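Long-range contacts in tailspike protein (Siphovirus 9NA, PDB 3RIQ), which probably binds the lipopolysaccharide of Salmonella as the trimeric receptor-binding tailspike of the phage and cleaves its O-antigen as an endorhamnosidase: residues 332-337 against 354-359; 265-270 against 310-315. All coordinates share one frame; numbering follows the deposited sequence.

Contact 1 of 2, residues 332-337 against 354-359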
ATOM      1  N   ASN A 332     -17.599  -5.085  -6.062  1.00 12.33           N
ATOM      2  CA  ASN A 332     -16.538  -4.089  -5.850  1.00 11.85           C
ATOM      3  C   ASN A 332     -15.280  -4.754  -5.318  1.00 11.42           C
ATOM      4  O   ASN A 332     -15.366  -5.781  -4.641  1.00 12.30           O
ATOM      5  CB  ASN A 332     -16.985  -3.025  -4.850  1.00 12.23           C
ATOM      6  CG  ASN A 332     -18.278  -2.322  -5.258  1.00 12.72           C
ATOM      7  OD1 ASN A 332     -18.342  -1.634  -6.270  1.00 14.76           O
ATOM      8  ND2 ASN A 332     -19.319  -2.484  -4.454  1.00 12.69           N
ATOM      9  N   ILE A 333     -14.122  -4.168  -5.598  1.00 11.37           N
ATOM     10  CA  ILE A 333     -12.821  -4.587  -5.013  1.00 11.23           C
ATOM     11  C   ILE A 333     -12.313  -3.446  -4.160  1.00 11.47           C
ATOM     12  O   ILE A 333     -12.198  -2.334  -4.645  1.00 12.37           O
ATOM     13  CB  ILE A 333     -11.799  -4.987  -6.116  1.00 11.98           C
ATOM     14  CG1 ILE A 333     -12.304  -6.223  -6.844  1.00 13.77           C
ATOM     15  CG2 ILE A 333     -10.405  -5.209  -5.504  1.00 13.12           C
ATOM     16  CD1 ILE A 333     -11.524  -6.572  -8.117  1.00 15.92           C
ATOM     17  N   ILE A 334     -12.080  -3.717  -2.875  1.00 11.43           N
ATOM     18  CA  ILE A 334     -11.601  -2.708  -1.933  1.00 10.97           C
ATOM     19  C   ILE A 334     -10.327  -3.231  -1.323  1.00 10.80           C
ATOM     20  O   ILE A 334     -10.332  -4.319  -0.749  1.00 12.78           O
ATOM     21  CB  ILE A 334     -12.638  -2.389  -0.794  1.00 12.08           C
ATOM     22  CG1 ILE A 334     -13.961  -1.903  -1.373  1.00 12.48           C
ATOM     23  CG2 ILE A 334     -12.079  -1.312   0.153  1.00 13.86           C
ATOM     24  CD1 ILE A 334     -14.974  -3.011  -1.618  1.00 13.94           C
ATOM     25  N   ASP A 335      -9.228  -2.486  -1.456  1.00 10.93           N
ATOM     26  CA  ASP A 335      -7.946  -2.910  -0.878  1.00 10.88           C
ATOM     27  C   ASP A 335      -7.199  -1.739  -0.265  1.00 10.28           C
ATOM     28  O   ASP A 335      -7.061  -0.701  -0.917  1.00 11.58           O
ATOM     29  CB  ASP A 335      -7.036  -3.581  -1.949  1.00 12.21           C
ATOM     30  CG  ASP A 335      -5.679  -3.972  -1.373  1.00 12.32           C
ATOM     31  OD1 ASP A 335      -5.681  -4.750  -0.373  1.00 12.83           O
ATOM     32  OD2 ASP A 335      -4.619  -3.478  -1.827  1.00 13.33           O
ATOM     33  N   ASN A 336      -6.710  -1.907   0.968  1.00 10.36           N
ATOM     34  CA  ASN A 336      -5.879  -0.896   1.611  1.00 10.57           C
ATOM     35  C   ASN A 336      -6.660   0.372   1.938  1.00 10.26           C
ATOM     36  O   ASN A 336      -6.552   1.408   1.261  1.00 12.29           O
ATOM     37  CB  ASN A 336      -4.587  -0.588   0.833  1.00 10.66           C
ATOM     38  CG  ASN A 336      -3.677   0.369   1.602  1.00 12.71           C
ATOM     39  OD1 ASN A 336      -3.929   0.664   2.774  1.00 14.04           O
ATOM     40  ND2 ASN A 336      -2.654   0.908   0.929  1.00 15.81           N
ATOM     41  N   VAL A 337      -7.456   0.273   2.992  1.00 10.38           N
ATOM     42  CA  VAL A 337      -8.228   1.408   3.495  1.00 11.21           C
ATOM     43  C   VAL A 337      -7.871   1.556   4.960  1.00 11.62           C
ATOM     44  O   VAL A 337      -7.974   0.589   5.721  1.00 11.96           O
ATOM     45  CB  VAL A 337      -9.747   1.173   3.344  1.00 11.63           C
ATOM     46  CG1 VAL A 337     -10.550   2.298   4.013  1.00 13.69           C
ATOM     47  CG2 VAL A 337     -10.130   1.016   1.839  1.00 13.15           C
ATOM     48  N   ASN A 354     -18.813  -8.390  -1.995  1.00 12.89           N
ATOM     49  CA  ASN A 354     -17.618  -7.577  -2.256  1.00 12.97           C
ATOM     50  C   ASN A 354     -16.380  -8.246  -1.696  1.00 12.69           C
ATOM     51  O   ASN A 354     -16.452  -9.059  -0.771  1.00 13.59           O
ATOM     52  CB  ASN A 354     -17.794  -6.163  -1.650  1.00 13.19           C
ATOM     53  CG  ASN A 354     -18.939  -5.400  -2.298  1.00 11.98           C
ATOM     54  OD1 ASN A 354     -18.968  -5.256  -3.517  1.00 12.35           O
ATOM     55  ND2 ASN A 354     -19.899  -4.951  -1.494  1.00 13.97           N
ATOM     56  N   ASP A 355     -15.242  -7.859  -2.264  1.00 12.14           N
ATOM     57  CA  ASP A 355     -13.944  -8.382  -1.866  1.00 11.90           C
ATOM     58  C   ASP A 355     -13.144  -7.279  -1.196  1.00 11.69           C
ATOM     59  O   ASP A 355     -12.867  -6.257  -1.818  1.00 12.67           O
ATOM     60  CB  ASP A 355     -13.218  -8.926  -3.086  1.00 13.55           C
ATOM     61  CG  ASP A 355     -13.779 -10.247  -3.509  1.00 13.67           C
ATOM     62  OD1 ASP A 355     -13.495 -11.247  -2.830  1.00 14.44           O
ATOM     63  OD2 ASP A 355     -14.512 -10.307  -4.502  1.00 15.72           O
ATOM     64  N   ILE A 356     -12.815  -7.506   0.073  1.00 12.40           N
ATOM     65  CA  ILE A 356     -12.313  -6.467   0.980  1.00 12.79           C
ATOM     66  C   ILE A 356     -11.028  -6.935   1.614  1.00 13.44           C
ATOM     67  O   ILE A 356     -11.028  -7.953   2.304  1.00 14.26           O
ATOM     68  CB  ILE A 356     -13.347  -6.208   2.115  1.00 13.54           C
ATOM     69  CG1 ILE A 356     -14.710  -5.799   1.551  1.00 14.50           C
ATOM     70  CG2 ILE A 356     -12.869  -5.143   3.094  1.00 15.20           C
ATOM     71  CD1 ILE A 356     -15.826  -5.780   2.575  1.00 14.95           C
ATOM     72  N   THR A 357      -9.948  -6.199   1.395  1.00 12.55           N
ATOM     73  CA  THR A 357      -8.645  -6.602   1.921  1.00 12.59           C
ATOM     74  C   THR A 357      -7.859  -5.465   2.513  1.00 11.67           C
ATOM     75  O   THR A 357      -7.985  -4.340   2.085  1.00 12.60           O
ATOM     76  CB  THR A 357      -7.749  -7.274   0.825  1.00 11.31           C
ATOM     77  OG1 THR A 357      -7.599  -6.409  -0.304  1.00 13.43           O
ATOM     78  CG2 THR A 357      -8.344  -8.596   0.344  1.00 13.32           C
ATOM     79  N   ASN A 358      -7.059  -5.787   3.532  1.00 11.59           N
ATOM     80  CA  ASN A 358      -6.094  -4.825   4.104  1.00 12.09           C
ATOM     81  C   ASN A 358      -6.742  -3.566   4.645  1.00 11.73           C
ATOM     82  O   ASN A 358      -6.419  -2.437   4.254  1.00 12.71           O
ATOM     83  CB  ASN A 358      -4.979  -4.559   3.085  1.00 12.35           C
ATOM     84  CG  ASN A 358      -4.178  -5.816   2.812  1.00 14.90           C
ATOM     85  OD1 ASN A 358      -3.680  -6.440   3.758  1.00 17.56           O
ATOM     86  ND2 ASN A 358      -4.130  -6.242   1.569  1.00 15.07           N
ATOM     87  N   ILE A 359      -7.693  -3.765   5.551  1.00 11.71           N
ATOM     88  CA  ILE A 359      -8.408  -2.676   6.203  1.00 12.94           C
ATOM     89  C   ILE A 359      -7.825  -2.449   7.583  1.00 12.57           C
ATOM     90  O   ILE A 359      -7.632  -3.430   8.308  1.00 13.98           O
ATOM     91  CB  ILE A 359      -9.905  -3.031   6.370  1.00 12.58           C
ATOM     92  CG1 ILE A 359     -10.507  -3.479   5.047  1.00 13.38           C
ATOM     93  CG2 ILE A 359     -10.684  -1.858   6.969  1.00 14.51           C
ATOM     94  CD1 ILE A 359     -10.502  -2.434   3.947  1.00 14.55           C
TER
HETATM   95  O   HOH W   1     -15.591  -8.309  -6.003  1.00 17.42           O
HETATM   96  O   HOH W   2      -9.332  -6.481  -2.384  1.00 16.43           O
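OD1 of D335 takes two bonds from the neighbouring strand. ND2 of N358 reaches it at 2.9 Å on the syn side, nearly straight (168°), while OG1 of T357 donates at 2.5 Å on the anti side, 25° out of the carboxylate plane. OG1 of T357 and O of I334 share a water, and N of T357 also holds that carbonyl (2.9 Å). N of N332 donates to OD1 of N354 at 2.9 Å, in the plane of that amide carbonyl, and ND2 of N332 adds a weak bond; OD1 of N332 accepts from the backbone N of H310 and is also hydrogen-bonded to OG1 of T308. OD1 of D355 makes salt bridges to R381 and R383, and a water links its OD2 to O of N332. The parallel ladder includes N of I334 to O of D355 (2.9 Å, 169°) and N of N336 to O of T357 (3.0 Å). The other face is apolar, CD1 of I359 meeting CB of V337 at 3.7 Å. Strands 311-318 and 381-388 flank these right-handed beta-helix rungs; W327 lies against I334 and I356, M347 against I356 and I359, and a second subunit packs against D335 and D355.

Contact 2 of 2, residues 265-270 against 310-315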
ATOM      1  N   LEU A 265     -15.890   2.776 -11.616  1.00 10.46           N
ATOM      2  CA  LEU A 265     -14.895   3.845 -11.457  1.00 11.06           C
ATOM      3  C   LEU A 265     -13.728   3.328 -10.617  1.00 10.72           C
ATOM      4  O   LEU A 265     -13.832   2.265  -9.954  1.00 12.32           O
ATOM      5  CB  LEU A 265     -15.537   5.068 -10.771  1.00 11.66           C
ATOM      6  CG  LEU A 265     -16.704   5.673 -11.579  1.00 12.08           C
ATOM      7  CD1 LEU A 265     -17.420   6.759 -10.751  1.00 12.58           C
ATOM      8  CD2 LEU A 265     -16.220   6.282 -12.912  1.00 13.26           C
ATOM      9  N   VAL A 266     -12.625   4.085 -10.635  1.00 11.08           N
ATOM     10  CA  VAL A 266     -11.460   3.795  -9.792  1.00 10.96           C
ATOM     11  C   VAL A 266     -11.218   4.954  -8.836  1.00 10.37           C
ATOM     12  O   VAL A 266     -11.165   6.121  -9.270  1.00 11.33           O
ATOM     13  CB  VAL A 266     -10.183   3.600 -10.658  1.00 11.17           C
ATOM     14  CG1 VAL A 266      -8.949   3.375  -9.736  1.00 14.46           C
ATOM     15  CG2 VAL A 266     -10.349   2.428 -11.627  1.00 14.03           C
ATOM     16  N   PHE A 267     -11.109   4.632  -7.544  1.00 10.83           N
ATOM     17  CA  PHE A 267     -10.752   5.600  -6.517  1.00 10.65           C
ATOM     18  C   PHE A 267      -9.463   5.084  -5.900  1.00 10.74           C
ATOM     19  O   PHE A 267      -9.483   4.048  -5.200  1.00 12.61           O
ATOM     20  CB  PHE A 267     -11.868   5.705  -5.462  1.00 10.75           C
ATOM     21  CG  PHE A 267     -13.207   6.097  -6.051  1.00 11.60           C
ATOM     22  CD1 PHE A 267     -13.510   7.442  -6.262  1.00 12.93           C
ATOM     23  CD2 PHE A 267     -14.147   5.118  -6.477  1.00 13.36           C
ATOM     24  CE1 PHE A 267     -14.742   7.811  -6.817  1.00 14.44           C
ATOM     25  CE2 PHE A 267     -15.382   5.495  -7.060  1.00 14.96           C
ATOM     26  CZ  PHE A 267     -15.672   6.840  -7.224  1.00 14.75           C
ATOM     27  N   ASP A 268      -8.360   5.794  -6.170  1.00 10.18           N
ATOM     28  CA  ASP A 268      -7.019   5.325  -5.793  1.00 11.56           C
ATOM     29  C   ASP A 268      -6.245   6.442  -5.089  1.00 11.59           C
ATOM     30  O   ASP A 268      -5.936   7.456  -5.718  1.00 12.70           O
ATOM     31  CB  ASP A 268      -6.269   4.851  -7.061  1.00 12.09           C
ATOM     32  CG  ASP A 268      -4.791   4.520  -6.811  1.00 12.30           C
ATOM     33  OD1 ASP A 268      -4.384   4.242  -5.661  1.00 13.88           O
ATOM     34  OD2 ASP A 268      -4.026   4.499  -7.812  1.00 15.41           O
ATOM     35  N   ASN A 269      -5.918   6.245  -3.813  1.00 11.48           N
ATOM     36  CA  ASN A 269      -5.101   7.192  -3.060  1.00 11.14           C
ATOM     37  C   ASN A 269      -5.822   8.499  -2.813  1.00 11.37           C
ATOM     38  O   ASN A 269      -5.471   9.565  -3.365  1.00 12.88           O
ATOM     39  CB  ASN A 269      -3.732   7.428  -3.703  1.00 12.32           C
ATOM     40  CG  ASN A 269      -2.767   8.114  -2.742  1.00 13.83           C
ATOM     41  OD1 ASN A 269      -3.062   8.183  -1.554  1.00 17.24           O
ATOM     42  ND2 ASN A 269      -1.675   8.681  -3.248  1.00 13.79           N
ATOM     43  N   ILE A 270      -6.829   8.416  -1.968  1.00 11.20           N
ATOM     44  CA  ILE A 270      -7.572   9.576  -1.539  1.00 12.07           C
ATOM     45  C   ILE A 270      -7.314   9.709  -0.049  1.00 10.96           C
ATOM     46  O   ILE A 270      -7.440   8.733   0.686  1.00 11.74           O
ATOM     47  CB  ILE A 270      -9.066   9.431  -1.825  1.00 12.64           C
ATOM     48  CG1 ILE A 270      -9.295   9.267  -3.344  1.00 16.42           C
ATOM     49  CG2 ILE A 270      -9.861  10.659  -1.223  1.00 13.36           C
ATOM     50  CD1 ILE A 270     -10.688   8.896  -3.743  1.00 18.82           C
ATOM     51  N   HIS A 310     -16.853  -1.087  -8.633  1.00 11.47           N
ATOM     52  CA  HIS A 310     -15.818  -0.086  -8.437  1.00 11.43           C
ATOM     53  C   HIS A 310     -14.545  -0.756  -7.917  1.00 11.59           C
ATOM     54  O   HIS A 310     -14.576  -1.855  -7.330  1.00 12.37           O
ATOM     55  CB  HIS A 310     -16.276   0.986  -7.447  1.00 11.18           C
ATOM     56  CG  HIS A 310     -17.482   1.758  -7.896  1.00 11.68           C
ATOM     57  ND1 HIS A 310     -17.515   2.478  -9.074  1.00 11.42           N
ATOM     58  CD2 HIS A 310     -18.659   1.999  -7.267  1.00 11.59           C
ATOM     59  CE1 HIS A 310     -18.682   3.101  -9.167  1.00 11.55           C
ATOM     60  NE2 HIS A 310     -19.400   2.819  -8.086  1.00 11.17           N
ATOM     61  N   ILE A 311     -13.426  -0.076  -8.129  1.00 10.95           N
ATOM     62  CA  ILE A 311     -12.158  -0.382  -7.482  1.00 11.66           C
ATOM     63  C   ILE A 311     -11.815   0.756  -6.547  1.00 10.62           C
ATOM     64  O   ILE A 311     -11.743   1.929  -6.975  1.00 11.74           O
ATOM     65  CB  ILE A 311     -11.029  -0.587  -8.529  1.00 11.26           C
ATOM     66  CG1 ILE A 311     -11.387  -1.736  -9.495  1.00 12.30           C
ATOM     67  CG2 ILE A 311      -9.663  -0.767  -7.839  1.00 12.31           C
ATOM     68  CD1 ILE A 311     -10.371  -1.939 -10.679  1.00 14.32           C
ATOM     69  N   ILE A 312     -11.638   0.417  -5.272  1.00 10.34           N
ATOM     70  CA  ILE A 312     -11.342   1.409  -4.247  1.00 10.88           C
ATOM     71  C   ILE A 312     -10.058   0.968  -3.564  1.00 10.71           C
ATOM     72  O   ILE A 312     -10.026  -0.108  -2.963  1.00 12.24           O
ATOM     73  CB  ILE A 312     -12.490   1.455  -3.206  1.00 10.99           C
ATOM     74  CG1 ILE A 312     -13.811   1.896  -3.875  1.00 11.88           C
ATOM     75  CG2 ILE A 312     -12.104   2.418  -2.016  1.00 12.72           C
ATOM     76  CD1 ILE A 312     -15.064   1.692  -2.949  1.00 13.03           C
ATOM     77  N   ARG A 313      -9.002   1.770  -3.628  1.00 10.57           N
ATOM     78  CA  ARG A 313      -7.742   1.334  -3.015  1.00 11.25           C
ATOM     79  C   ARG A 313      -6.872   2.479  -2.509  1.00 11.59           C
ATOM     80  O   ARG A 313      -6.968   3.630  -3.001  1.00 12.15           O
ATOM     81  CB  ARG A 313      -6.950   0.425  -3.943  1.00 14.02           C
ATOM     82  CG  ARG A 313      -6.794   0.891  -5.316  1.00 15.60           C
ATOM     83  CD  ARG A 313      -6.275  -0.246  -6.290  1.00 13.11           C
ATOM     84  NE  ARG A 313      -4.894  -0.651  -5.995  1.00 12.05           N
ATOM     85  CZ  ARG A 313      -3.810  -0.131  -6.557  1.00 12.48           C
ATOM     86  NH1 ARG A 313      -3.945   0.835  -7.464  1.00 13.88           N
ATOM     87  NH2 ARG A 313      -2.592  -0.540  -6.172  1.00 14.02           N
ATOM     88  N   ASN A 314      -6.101   2.183  -1.467  1.00 10.67           N
ATOM     89  CA  ASN A 314      -5.097   3.129  -0.919  1.00 11.88           C
ATOM     90  C   ASN A 314      -5.737   4.382  -0.320  1.00 11.63           C
ATOM     91  O   ASN A 314      -5.244   5.509  -0.518  1.00 12.85           O
ATOM     92  CB  ASN A 314      -4.067   3.463  -2.013  1.00 12.16           C
ATOM     93  CG  ASN A 314      -3.430   2.201  -2.610  1.00 12.08           C
ATOM     94  OD1 ASN A 314      -3.014   1.316  -1.881  1.00 14.25           O
ATOM     95  ND2 ASN A 314      -3.411   2.100  -3.922  1.00 13.44           N
ATOM     96  N   ILE A 315      -6.828   4.188   0.416  1.00 11.30           N
ATOM     97  CA  ILE A 315      -7.608   5.309   0.964  1.00 10.51           C
ATOM     98  C   ILE A 315      -7.146   5.522   2.404  1.00 10.72           C
ATOM     99  O   ILE A 315      -6.883   4.544   3.132  1.00 11.44           O
ATOM    100  CB  ILE A 315      -9.099   4.943   1.001  1.00 11.25           C
ATOM    101  CG1 ILE A 315      -9.584   4.492  -0.377  1.00 12.55           C
ATOM    102  CG2 ILE A 315      -9.938   6.099   1.578  1.00 13.14           C
ATOM    103  CD1 ILE A 315      -9.496   5.536  -1.515  1.00 14.00           C
TER
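D268 and R313 point the same way from adjacent rungs, with D268 also gripped by N314. The bond from ND2 of N314 to OD1 of D268 is 2.9 Å long and almost straight (177°); it lies in the amide plane of N314 but arrives 33° out of the carboxylate plane, on the syn side. OD2 of D268 faces NH1 of R313 at 3.7 Å, a long salt bridge. ND2 of N314 lies 3.4 Å above the guanidinium of R313, over its centre, with the amide turned steeply to it; one of its N-H bonds is the one that goes to OD1 of D268.

At the other end, ND1 of H310 accepts from the backbone N of L265 at 3.0 Å, the donor close to the imidazole plane. F267 turns an edge to one face of this ring in a T-shaped pair, centroids 5.8 Å apart and planes at 74°, its CE2 offset toward the rim. On the same face of the sheet as F267, CG1 of I312 lies 4.2 Å from its CD2. Past the corner of the chain, CD1 of I315 rests 3.9 Å from CB of I270.

Beneath the side chains, a parallel ladder fixes the register, with N of F267 on O of I311 and N of R313 on O of F267, both at 2.8 Å. Further out, F222 and V282 flank F267, and N336 holds OD1 of N314. N269 of the second subunit bonds to both R313 and D268, while N269 of this chain serves the same pair on the third subunit. The intrachain charge pair is long, and its carboxylate and guanidinium are each hydrogen-bonded to N269 of the second subunit; the chemistry implies a polar cluster repeated around the trimer, in which the polar contacts between chains run mainly through the asparagine.

In the fold
Contacts 1 and 2 are consecutive steps of one stack of parallel strands: 311-318 in contact 2 lies beside 333-340 in contact 1, and the two centres are about 10 Å apart. Both are largely buried, and neither is a surface contact. They are joined directly, among other bonds by a single asparagine-asparagine one, ND2 of N336 donating to OD1 of N314. Their chemistry differs on the side facing other subunits. In contact 1 the second subunit is met by packing, and OD1 of D335 and the carboxylate of D355 find partners within the chain; in contact 2 hydrogen bonds reach both other subunits.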